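Local coordinates for protein coatomer subunit delta (Saccharomyces cerevisiae, PDB 5FJZ) that belongs to the coatomer, which probably coats Golgi-derived vesicles for retrograde transport to the ER, and binds the tether protein Dsl1 through its mu-homology domain, at residues Leu87-Leu90 with Arg91-Lys95; Glu210-Tyr213 with Glu214-Tyr218. All blocks are in the same frame, centred on the assembly; numbering follows the deposited sequence.

Contact 1: Leu87-Leu90 with Arg91-Lys95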
# COMPACT_ATOMS: atom_id res chain seq x y z
N LEU A 87 -28.53 -12.43 -14.72
CA LEU A 87 -29.35 -11.55 -13.86
C LEU A 87 -28.54 -11.17 -12.65
O LEU A 87 -27.81 -11.99 -12.13
CB LEU A 87 -30.60 -12.31 -13.45
CG LEU A 87 -31.71 -11.41 -12.94
CD1 LEU A 87 -32.27 -10.53 -14.07
CD2 LEU A 87 -32.78 -12.35 -12.36
N ILE A 88 -28.50 -9.88 -12.35
CA ILE A 88 -27.89 -9.41 -11.12
C ILE A 88 -29.06 -9.16 -10.16
O ILE A 88 -29.86 -8.27 -10.42
CB ILE A 88 -27.11 -8.10 -11.36
CG1 ILE A 88 -25.90 -8.32 -12.31
CG2 ILE A 88 -26.60 -7.48 -10.08
CD1 ILE A 88 -24.90 -9.35 -11.84
N SER A 89 -29.02 -9.87 -9.04
CA SER A 89 -30.13 -9.92 -8.06
C SER A 89 -29.51 -10.24 -6.72
O SER A 89 -28.47 -10.91 -6.65
CB SER A 89 -31.13 -11.00 -8.45
OG SER A 89 -30.59 -12.32 -8.24
N LEU A 90 -30.16 -9.82 -5.63
CA LEU A 90 -29.66 -10.13 -4.27
C LEU A 90 -29.82 -11.59 -3.87
O LEU A 90 -30.78 -12.23 -4.26
CB LEU A 90 -30.34 -9.21 -3.25
CG LEU A 90 -29.93 -7.75 -3.42
CD1 LEU A 90 -30.83 -6.85 -2.61
CD2 LEU A 90 -28.49 -7.54 -2.99
N ARG A 91 -28.85 -12.12 -3.13
CA ARG A 91 -28.87 -13.52 -2.64
C ARG A 91 -29.99 -13.63 -1.55
O ARG A 91 -30.73 -14.60 -1.54
CB ARG A 91 -27.41 -14.14 -2.38
CG ARG A 91 -26.69 -13.98 -1.06
CD ARG A 91 -25.64 -15.10 -0.77
NE ARG A 91 -24.70 -15.28 -1.88
CZ ARG A 91 -24.53 -16.35 -2.68
NH1 ARG A 91 -25.23 -17.47 -2.50
NH2 ARG A 91 -23.64 -16.31 -3.71
N ASP A 92 -30.25 -12.57 -0.78
CA ASP A 92 -31.43 -12.51 0.15
C ASP A 92 -32.58 -11.80 -0.51
O ASP A 92 -32.57 -10.58 -0.66
CB ASP A 92 -31.03 -11.76 1.43
CG ASP A 92 -32.12 -11.75 2.50
OD1 ASP A 92 -33.35 -11.84 2.22
OD2 ASP A 92 -31.71 -11.58 3.67
N LYS A 93 -33.61 -12.55 -0.92
CA LYS A 93 -34.67 -11.97 -1.80
C LYS A 93 -35.59 -11.00 -1.03
O LYS A 93 -36.34 -10.25 -1.62
CB LYS A 93 -35.49 -13.10 -2.45
CG LYS A 93 -34.67 -14.17 -3.18
CD LYS A 93 -33.79 -13.63 -4.32
CE LYS A 93 -34.61 -13.06 -5.48
NZ LYS A 93 -34.00 -13.22 -6.84
N SER A 94 -35.53 -10.99 0.30
CA SER A 94 -36.30 -10.00 1.01
C SER A 94 -35.60 -8.63 1.10
O SER A 94 -36.19 -7.72 1.59
CB SER A 94 -36.59 -10.46 2.45
OG SER A 94 -35.48 -10.25 3.29
N LYS A 95 -34.34 -8.49 0.69
CA LYS A 95 -33.67 -7.21 0.86
C LYS A 95 -33.70 -6.39 -0.40
O LYS A 95 -34.14 -6.87 -1.41
CB LYS A 95 -32.25 -7.45 1.34
CG LYS A 95 -32.16 -7.37 2.85
CD LYS A 95 -31.41 -8.56 3.41
CE LYS A 95 -31.19 -8.42 4.91
NZ LYS A 95 -32.45 -8.53 5.70
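Lys93 doubles back over the residues before it, its chain bent at chi2, chi3 and chi4. The fold brings Lys93 CD to 3.3 Å from Leu90 O and carries the ammonium toward Ser89. Lys93 NZ stops 3.8 Å from Ser89 OG, too far for a hydrogen bond, so a methylene rests on the Leu90 carbonyl oxygen while the ammonium only comes near the Ser89 hydroxyl. Leu90, which is buried, lies against the start and end of the turn. With CG anti to its carbonyl carbon (chi1 -67°), its side chain lies alongside the returning backbone, and Leu90 CD1 comes to 3.5 Å from Lys95 O. Leu90 CD1 is also 4.2 Å from Lys95 CB, while Leu90 packs on an aromatic side chain of the bound Dsl1 peptide and Lys95 packs on an apolar side chain of the same peptide.

The turn holds itself together at Asp92. In an Asx turn, Asp92 OD1 accepts Ser94 N at 3.0 Å on its anti side and Ser94 OG at 2.9 Å on its syn side, both from one face of the carboxylate plane, a double grip that limits its rotation. The backbone closes a type I beta turn from Asp92 to Lys95, Lys95 N bonding to Asp92 O at 3.1 Å. Arg91 leaves the turn for outside partners, giving NE to Pro75 O and NH2 to Asp215 of the second subunit. The turn comes a few residues after strand 87-88, an outer strand of a three-stranded antiparallel sheet paired with strand 54-58, and helix 79-85 packs against Ile88, Ser89 and Arg91.

Contact 2: Glu210-Tyr213 with Glu214-Tyr218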
# COMPACT_ATOMS: atom_id res chain seq x y z
N GLU A 210 17.10 14.90 -23.00
CA GLU A 210 18.38 14.55 -22.33
C GLU A 210 18.25 13.37 -21.39
O GLU A 210 17.32 13.34 -20.61
CB GLU A 210 18.88 15.71 -21.47
CG GLU A 210 19.50 16.86 -22.23
CD GLU A 210 20.14 17.88 -21.30
OE1 GLU A 210 19.89 17.82 -20.06
OE2 GLU A 210 20.90 18.73 -21.80
N ALA A 211 19.20 12.44 -21.44
CA ALA A 211 19.32 11.37 -20.50
C ALA A 211 20.76 10.93 -20.49
O ALA A 211 21.46 11.09 -21.48
CB ALA A 211 18.43 10.19 -20.95
N PRO A 212 21.20 10.30 -19.38
CA PRO A 212 22.60 9.90 -19.28
C PRO A 212 22.99 8.67 -20.08
O PRO A 212 24.15 8.55 -20.47
CB PRO A 212 22.79 9.65 -17.77
CG PRO A 212 21.44 9.49 -17.18
CD PRO A 212 20.49 10.22 -18.09
N TYR A 213 22.06 7.75 -20.30
CA TYR A 213 22.28 6.57 -21.16
C TYR A 213 20.90 6.09 -21.57
O TYR A 213 19.91 6.46 -20.96
CB TYR A 213 23.10 5.47 -20.49
CG TYR A 213 22.59 5.13 -19.11
CD1 TYR A 213 21.62 4.15 -18.96
CD2 TYR A 213 23.06 5.79 -17.97
CE1 TYR A 213 21.09 3.85 -17.72
CE2 TYR A 213 22.56 5.49 -16.73
CZ TYR A 213 21.59 4.50 -16.61
OH TYR A 213 21.10 4.17 -15.42
N GLU A 214 20.85 5.37 -22.70
CA GLU A 214 19.64 4.91 -23.33
C GLU A 214 18.68 4.22 -22.35
O GLU A 214 17.49 4.52 -22.35
CB GLU A 214 20.00 4.00 -24.49
CG GLU A 214 18.82 3.56 -25.30
CD GLU A 214 19.21 3.07 -26.68
OE1 GLU A 214 20.22 3.52 -27.25
OE2 GLU A 214 18.51 2.20 -27.19
N ASP A 215 19.19 3.34 -21.51
CA ASP A 215 18.34 2.52 -20.61
C ASP A 215 17.61 3.38 -19.55
O ASP A 215 16.60 2.94 -19.05
CB ASP A 215 19.08 1.39 -19.92
CG ASP A 215 19.57 0.31 -20.86
OD1 ASP A 215 18.92 0.04 -21.90
OD2 ASP A 215 20.64 -0.27 -20.55
N ALA A 216 18.05 4.61 -19.34
CA ALA A 216 17.46 5.54 -18.41
C ALA A 216 16.15 6.11 -18.91
O ALA A 216 15.34 6.66 -18.15
CB ALA A 216 18.41 6.71 -18.18
N LEU A 217 15.92 5.96 -20.21
CA LEU A 217 14.71 6.45 -20.79
C LEU A 217 13.55 5.49 -20.50
O LEU A 217 12.43 5.78 -20.87
CB LEU A 217 14.88 6.58 -22.32
CG LEU A 217 15.89 7.55 -22.91
CD1 LEU A 217 16.04 7.24 -24.42
CD2 LEU A 217 15.42 8.96 -22.73
N TYR A 218 13.82 4.31 -19.91
CA TYR A 218 12.80 3.30 -19.72
C TYR A 218 12.59 2.97 -18.22
O TYR A 218 13.52 3.18 -17.44
CB TYR A 218 13.19 2.02 -20.48
CG TYR A 218 13.19 2.20 -21.94
CD1 TYR A 218 12.06 2.06 -22.70
CD2 TYR A 218 14.39 2.47 -22.61
CE1 TYR A 218 12.09 2.27 -24.09
CE2 TYR A 218 14.43 2.73 -23.96
CZ TYR A 218 13.29 2.62 -24.70
OH TYR A 218 13.35 2.83 -26.06
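Ala216 CB is a small bump fitted into a hollow walled by Tyr213, Pro212 and Ala211. The Tyr213 ring forms one wall: the Ala216 CB methyl sits over its face as a CH-pi contact, 4.2 Å from the ring centroid and offset toward the rim. Pro212 CD closes another side at 4.1 Å from Ala216 CB. With CG between the backbone N and the carbonyl carbon (chi1 49°), the Tyr213 ring folds back over the following turn, where Asp215 CB meets its edge in plane, 3.9 Å from Tyr213 CE1. Further in, a second fit pairs Ala211 CB with a branch of Leu217, CD2, at 3.7 Å, and Phe138 lies against both residues. The backbone fixes the spacing, as Ala216 N donates to Tyr213 O at 3.1 Å from 48° above the carbonyl plane. Cutting Tyr213 back to alanine is likely to uncover the Ala216 methyl and cost Arg91 of the second subunit its cation-pi partner. Asp215 turns its carboxylate to Arg29, with Arg91 of the second subunit as a further partner. Bonds from Leu217 N to Glu214 O and from Tyr218 N to Asp215 O, each spanning three residues, mark a short 3-10 turn, here linking strands 202-210 and 220-229 of the mu-homology domain.

Contacts 1 and 2 lie on opposite sides of the chain's centre, with centres about 55 Å apart and nearest atoms about 40 Å apart, and share no strand or helix. Contact 1 is partly buried, beside the bound peptide, and its chemistry is mixed: an apolar leucine inside, a carboxylate-centred turn outside. Contact 2 is a surface contact in the loop joining strands of two different sheets, built mainly on small apolar groups, a ring face and 3-10 backbone bonds. Remote within one chain, they meet between copies: Arg91 from residues 91-95 reaches Asp215 and Tyr213 of the second subunit, and that subunit's Arg91 returns the pairing to residues 210-218.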